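Local coordinates for adhesin (Streptococcus sanguinis SK1 = NCTC 7863, PDB 6VT2), which binds sialylated glycans through two tandem Siglec-like modules and so probably lets the bacterium attach to sialoglycans of its host, at residues 6-10 against 100-104; 52-57 against 95-99. The contacts are given in a common frame with arbitrary orientation. Where two conformers were deposited one is given. Residues are numbered along the deposited sequence.

Interaction 1: residues 6-10 against 100-104; sequences PTITL and VRAED. With CA (calcium ion), chain H.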
# COMPACT_ATOMS: atom_id res chain seq x y z
N PRO A 6 -28.09 -52.46 -0.01
CA PRO A 6 -27.21 -51.50 0.58
C PRO A 6 -27.89 -50.19 0.99
O PRO A 6 -28.94 -49.94 0.53
CB PRO A 6 -26.19 -51.16 -0.52
CG PRO A 6 -26.25 -52.32 -1.45
CD PRO A 6 -27.68 -52.80 -1.37
N THR A 7 -27.23 -49.48 1.89
CA THR A 7 -27.68 -48.18 2.40
C THR A 7 -26.92 -47.10 1.65
O THR A 7 -25.73 -47.12 1.70
CB THR A 7 -27.44 -48.09 3.91
OG1 THR A 7 -28.19 -49.13 4.53
CG2 THR A 7 -27.85 -46.76 4.49
N ILE A 8 -27.66 -46.17 1.05
CA ILE A 8 -27.08 -45.12 0.22
C ILE A 8 -27.35 -43.78 0.88
O ILE A 8 -28.49 -43.49 1.25
CB ILE A 8 -27.70 -45.12 -1.20
CG1 ILE A 8 -27.57 -46.47 -1.88
CG2 ILE A 8 -27.04 -44.04 -2.07
CD1 ILE A 8 -28.37 -46.58 -3.10
N THR A 9 -26.26 -43.02 0.99
CA THR A 9 -26.28 -41.69 1.60
C THR A 9 -25.80 -40.65 0.55
O THR A 9 -24.83 -40.93 -0.09
CB THR A 9 -25.46 -41.57 2.88
OG1 THR A 9 -26.07 -42.47 3.80
CG2 THR A 9 -25.50 -40.18 3.45
N LEU A 10 -26.63 -39.66 0.25
CA LEU A 10 -26.22 -38.70 -0.81
C LEU A 10 -26.96 -37.38 -0.61
O LEU A 10 -27.94 -37.40 0.06
CB LEU A 10 -26.51 -39.31 -2.18
CG LEU A 10 -27.95 -39.23 -2.66
CD1 LEU A 10 -28.00 -39.62 -4.13
CD2 LEU A 10 -28.85 -40.12 -1.84
N VAL A 100 -30.17 -42.99 -7.68
CA VAL A 100 -28.97 -43.74 -7.35
C VAL A 100 -29.40 -45.07 -6.76
O VAL A 100 -30.18 -45.12 -5.81
CB VAL A 100 -28.05 -42.95 -6.41
CG1 VAL A 100 -26.82 -43.76 -6.16
CG2 VAL A 100 -27.68 -41.59 -7.00
N ARG A 101 -28.83 -46.15 -7.31
CA ARG A 101 -29.14 -47.47 -6.81
C ARG A 101 -27.85 -48.22 -6.52
O ARG A 101 -26.88 -47.95 -7.08
CB ARG A 101 -29.95 -48.29 -7.82
CG ARG A 101 -31.21 -47.59 -8.28
CD ARG A 101 -31.89 -48.52 -9.26
NE ARG A 101 -32.63 -49.57 -8.61
CZ ARG A 101 -33.31 -50.49 -9.25
NH1 ARG A 101 -33.32 -50.51 -10.56
NH2 ARG A 101 -34.01 -51.40 -8.61
N ALA A 102 -27.94 -49.14 -5.60
CA ALA A 102 -26.77 -49.94 -5.31
C ALA A 102 -27.21 -51.38 -5.10
O ALA A 102 -28.32 -51.64 -4.65
CB ALA A 102 -26.03 -49.44 -4.08
N GLU A 103 -26.31 -52.31 -5.43
CA GLU A 103 -26.58 -53.74 -5.30
C GLU A 103 -25.43 -54.42 -4.59
O GLU A 103 -24.26 -54.14 -4.89
CB GLU A 103 -26.78 -54.31 -6.67
CG GLU A 103 -27.13 -55.83 -6.66
CD GLU A 103 -27.28 -56.31 -8.08
OE1 GLU A 103 -26.74 -57.38 -8.40
OE2 GLU A 103 -27.87 -55.57 -8.92
N ASP A 104 -25.77 -55.29 -3.63
CA ASP A 104 -24.76 -56.03 -2.88
C ASP A 104 -24.41 -57.31 -3.65
O ASP A 104 -24.90 -57.58 -4.75
CB ASP A 104 -25.21 -56.26 -1.43
CG ASP A 104 -26.37 -57.23 -1.26
OD1 ASP A 104 -26.68 -57.91 -2.24
OD2 ASP A 104 -26.92 -57.18 -0.11
CA CA H . -26.92 -56.68 1.91
O HOH W 1 -26.96 -56.39 4.22
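Two sheets of the first Siglec-like domain, a V-set-like β-sandwich, pack face to face here. Strand 7-9 is an outermost strand of one sheet, and 100-104 ends the long strand 95-104 of the other. Their axes come within 7.7 Å at 147°, and no hydrogen bond joins them; side chains fill the gap. Val100 points toward 6-10. Val100 CG2 lies 3.5 Å from Leu10 CD1, and Val100 CG1 4.1 Å from Ile8 CG2. Phe120 of strand 119-125 touches both Val100 and Leu10. Arg101 turns away and pairs with Asp47 and the backbone of Thr110. Ala102 points back into the core, where its CB meets Ile8 CD1 at 3.8 Å and Pro6 CG at 3.9 Å. Glu103 again points away, following the strand's alternation. Pro6 still packs on the start of Asp104, with Pro6 CG 3.7 Å from Asp104 N; beyond it lies a metal site. Asp2, Thr4 and Asp30 also bind this calcium, which lies 2.1 Å from Asp104 OD2.

Interaction 2: residues 52-57 against 95-99; sequences LDPNWI and RYTKY. With SIA (N-acetyl-alpha-neuraminic acid), chain D; GAL (beta-D-galactopyranose), chain B.
Residues 52-57 form an irregular loop beside the extended strand 95-99. Leu52 CA lies 7.9 Å from Lys98 CA, and Pro54 CA 8.6 Å from Tyr96 CA. The Asp53-Pro54 peptide is cis. A type I turn spans Pro54 to Ile57, closed by Ile57 N to Pro54 O (3.2 Å). Tyr96 and Lys98 point toward the loop. The Tyr96 ring (chi1 m) takes Pro54 over one face, CH-pi, with Pro54 CD 3.7 Å from its centroid. Trp56 (chi1 p) directs its edge to the Tyr96 face, offset, with centroids 5.6 Å apart and planes at 83°. The Tyr96 hydroxyl is hydrogen-bonded to His88. Lys98 (mmtt) lays its CD 3.7 Å from Leu52 CD1 and hydrogen-bonds from NZ to Asp53 O (2.9 Å). Lys98 NZ also donates to sialic acid O8 and O9 (both 3.0 Å) and to Asn42, which hydrogen-bonds Asp53 OD1 too. Sialic acid O9 donates to Asp53 OD2 (2.9 Å). Thr97 N and OG1 bind sialic acid O1B and O1A, and Arg95 O accepts from sialic acid N5, each at 2.9 Å. Tyr99 OH donates to galactose O6 (2.6 Å). This is the sialoglycan pocket of a Siglec-like adhesin, whose ΦTRX motif is here Tyr96-Thr97-Lys98-Tyr99, with lysine for arginine.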
# COMPACT_ATOMS: atom_id res chain seq x y z
N LEU A 52 -28.87 -42.70 -18.50
CA LEU A 52 -28.74 -41.48 -17.72
C LEU A 52 -28.48 -40.34 -18.69
O LEU A 52 -27.63 -40.42 -19.48
CB LEU A 52 -27.56 -41.61 -16.76
CG LEU A 52 -27.24 -40.34 -15.98
CD1 LEU A 52 -28.38 -40.00 -15.06
CD2 LEU A 52 -25.97 -40.51 -15.16
N ASP A 53 -29.28 -39.30 -18.60
CA ASP A 53 -29.02 -38.10 -19.37
C ASP A 53 -29.10 -36.93 -18.37
O ASP A 53 -29.72 -37.06 -17.41
CB ASP A 53 -29.84 -37.98 -20.64
CG ASP A 53 -31.15 -37.32 -20.43
OD1 ASP A 53 -32.04 -37.91 -19.99
OD2 ASP A 53 -31.20 -36.06 -20.46
N PRO A 54 -28.53 -35.75 -18.58
CA PRO A 54 -27.66 -35.45 -19.70
C PRO A 54 -26.32 -36.18 -19.74
O PRO A 54 -25.91 -36.68 -18.81
CB PRO A 54 -27.31 -33.98 -19.52
CG PRO A 54 -28.42 -33.45 -18.68
CD PRO A 54 -28.99 -34.59 -17.92
N ASN A 55 -25.71 -36.14 -20.90
CA ASN A 55 -24.43 -36.82 -21.14
C ASN A 55 -23.31 -36.24 -20.28
O ASN A 55 -22.40 -36.94 -20.07
CB ASN A 55 -24.10 -36.81 -22.61
CG ASN A 55 -23.83 -35.44 -23.16
OD1 ASN A 55 -24.21 -34.44 -22.59
ND2 ASN A 55 -23.28 -35.44 -24.35
N TRP A 56 -23.41 -35.02 -19.78
CA TRP A 56 -22.35 -34.44 -18.97
C TRP A 56 -22.44 -34.81 -17.48
O TRP A 56 -21.57 -34.43 -16.81
CB TRP A 56 -22.29 -32.94 -19.23
CG TRP A 56 -23.60 -32.23 -19.14
CD1 TRP A 56 -24.40 -31.91 -20.16
CD2 TRP A 56 -24.25 -31.79 -17.94
NE1 TRP A 56 -25.50 -31.29 -19.69
CE2 TRP A 56 -25.44 -31.19 -18.35
CE3 TRP A 56 -23.91 -31.80 -16.60
CZ2 TRP A 56 -26.31 -30.61 -17.45
CZ3 TRP A 56 -24.79 -31.26 -15.72
CH2 TRP A 56 -25.98 -30.69 -16.14
N ILE A 57 -23.49 -35.49 -17.04
CA ILE A 57 -23.50 -36.01 -15.68
C ILE A 57 -22.76 -37.33 -15.73
O ILE A 57 -23.16 -38.25 -16.44
CB ILE A 57 -24.92 -36.21 -15.17
CG1 ILE A 57 -25.67 -34.90 -15.15
CG2 ILE A 57 -24.84 -36.84 -13.76
CD1 ILE A 57 -27.17 -35.10 -14.69
N ARG A 95 -32.98 -28.16 -14.01
CA ARG A 95 -32.73 -29.03 -12.87
C ARG A 95 -32.92 -30.48 -13.31
O ARG A 95 -33.57 -30.72 -14.22
CB ARG A 95 -33.66 -28.69 -11.72
CG ARG A 95 -35.12 -28.88 -12.08
CD ARG A 95 -36.01 -28.12 -11.13
NE ARG A 95 -36.06 -28.66 -9.79
CZ ARG A 95 -35.49 -28.10 -8.76
NH1 ARG A 95 -34.75 -27.04 -8.93
NH2 ARG A 95 -35.64 -28.61 -7.57
N TYR A 96 -32.29 -31.40 -12.61
CA TYR A 96 -32.36 -32.81 -12.98
C TYR A 96 -32.52 -33.68 -11.73
O TYR A 96 -31.69 -33.60 -10.93
CB TYR A 96 -31.05 -33.19 -13.67
CG TYR A 96 -30.81 -32.47 -14.96
CD1 TYR A 96 -31.45 -32.84 -16.11
CD2 TYR A 96 -30.04 -31.34 -14.98
CE1 TYR A 96 -31.25 -32.16 -17.27
CE2 TYR A 96 -29.86 -30.63 -16.14
CZ TYR A 96 -30.39 -31.09 -17.30
OH TYR A 96 -30.28 -30.42 -18.47
N THR A 97 -33.52 -34.53 -11.70
CA THR A 97 -33.73 -35.43 -10.57
C THR A 97 -33.25 -36.77 -11.09
O THR A 97 -33.80 -37.25 -11.99
CB THR A 97 -35.19 -35.55 -10.19
OG1 THR A 97 -35.62 -34.22 -10.01
CG2 THR A 97 -35.37 -36.38 -8.94
N LYS A 98 -32.19 -37.30 -10.50
CA LYS A 98 -31.65 -38.57 -10.96
C LYS A 98 -31.52 -39.52 -9.76
O LYS A 98 -31.37 -39.11 -8.69
CB LYS A 98 -30.33 -38.36 -11.66
CG LYS A 98 -30.36 -37.37 -12.81
CD LYS A 98 -31.20 -37.94 -13.93
CE LYS A 98 -31.61 -36.80 -14.80
NZ LYS A 98 -32.23 -37.23 -16.05
N TYR A 99 -31.56 -40.79 -10.09
CA TYR A 99 -31.75 -41.83 -9.07
C TYR A 99 -30.47 -42.64 -8.93
O TYR A 99 -29.79 -42.93 -9.91
CB TYR A 99 -32.90 -42.71 -9.49
CG TYR A 99 -34.19 -41.96 -9.40
CD1 TYR A 99 -34.58 -41.07 -10.36
CD2 TYR A 99 -34.97 -42.08 -8.27
CE1 TYR A 99 -35.72 -40.29 -10.18
CE2 TYR A 99 -36.16 -41.37 -8.10
CZ TYR A 99 -36.49 -40.42 -9.05
OH TYR A 99 -37.61 -39.71 -8.81
C1 SIA D . -36.39 -33.51 -13.46
C2 SIA D . -37.43 -33.23 -14.63
C3 SIA D . -37.87 -31.77 -14.75
C4 SIA D . -36.76 -30.81 -15.18
C5 SIA D . -36.07 -31.33 -16.45
C6 SIA D . -35.68 -32.82 -16.28
C7 SIA D . -35.15 -33.50 -17.57
C8 SIA D . -35.02 -35.03 -17.35
C9 SIA D . -34.18 -35.66 -18.45
C10 SIA D . -34.75 -29.83 -17.91
C11 SIA D . -33.42 -29.09 -18.07
N5 SIA D . -34.87 -30.56 -16.77
O1A SIA D . -36.51 -32.84 -12.41
O1B SIA D . -35.57 -34.43 -13.73
O4 SIA D . -37.27 -29.49 -15.42
O6 SIA D . -36.82 -33.59 -15.91
O7 SIA D . -35.95 -33.18 -18.69
O8 SIA D . -34.46 -35.28 -16.06
O9 SIA D . -32.81 -35.30 -18.23
O10 SIA D . -35.63 -29.77 -18.76
C1 GAL B . -39.84 -37.43 -14.68
C2 GAL B . -39.76 -35.93 -15.01
C3 GAL B . -38.61 -35.26 -14.26
C4 GAL B . -38.68 -35.58 -12.76
C5 GAL B . -38.71 -37.10 -12.60
C6 GAL B . -38.82 -37.57 -11.13
O2 GAL B . -39.51 -35.71 -16.39
O3 GAL B . -38.64 -33.84 -14.42
O4 GAL B . -39.83 -35.01 -12.19
O5 GAL B . -39.85 -37.64 -13.28
O6 GAL B . -38.70 -38.99 -11.03

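In the fold
Strand 95-104 serves both contacts. Its first half, 95-99, takes part in interaction 2 and its second half, 100-104, in interaction 1. The two centres lie about 17 Å apart within the same Siglec-like domain. Interaction 1 is a buried contact between the two sheets and is almost wholly apolar. Interaction 2 is partly buried and sets a loop, not a strand, against the same element. Its aromatic and proline packing adjoins a polar surface that receives the glycan. The strand therefore runs from the sugar pocket, through the sandwich core, to the calcium site. Bound groups differ accordingly: hydrogen bonds hold the sugars, whereas carboxylates, a backbone carbonyl and water coordinate the ion.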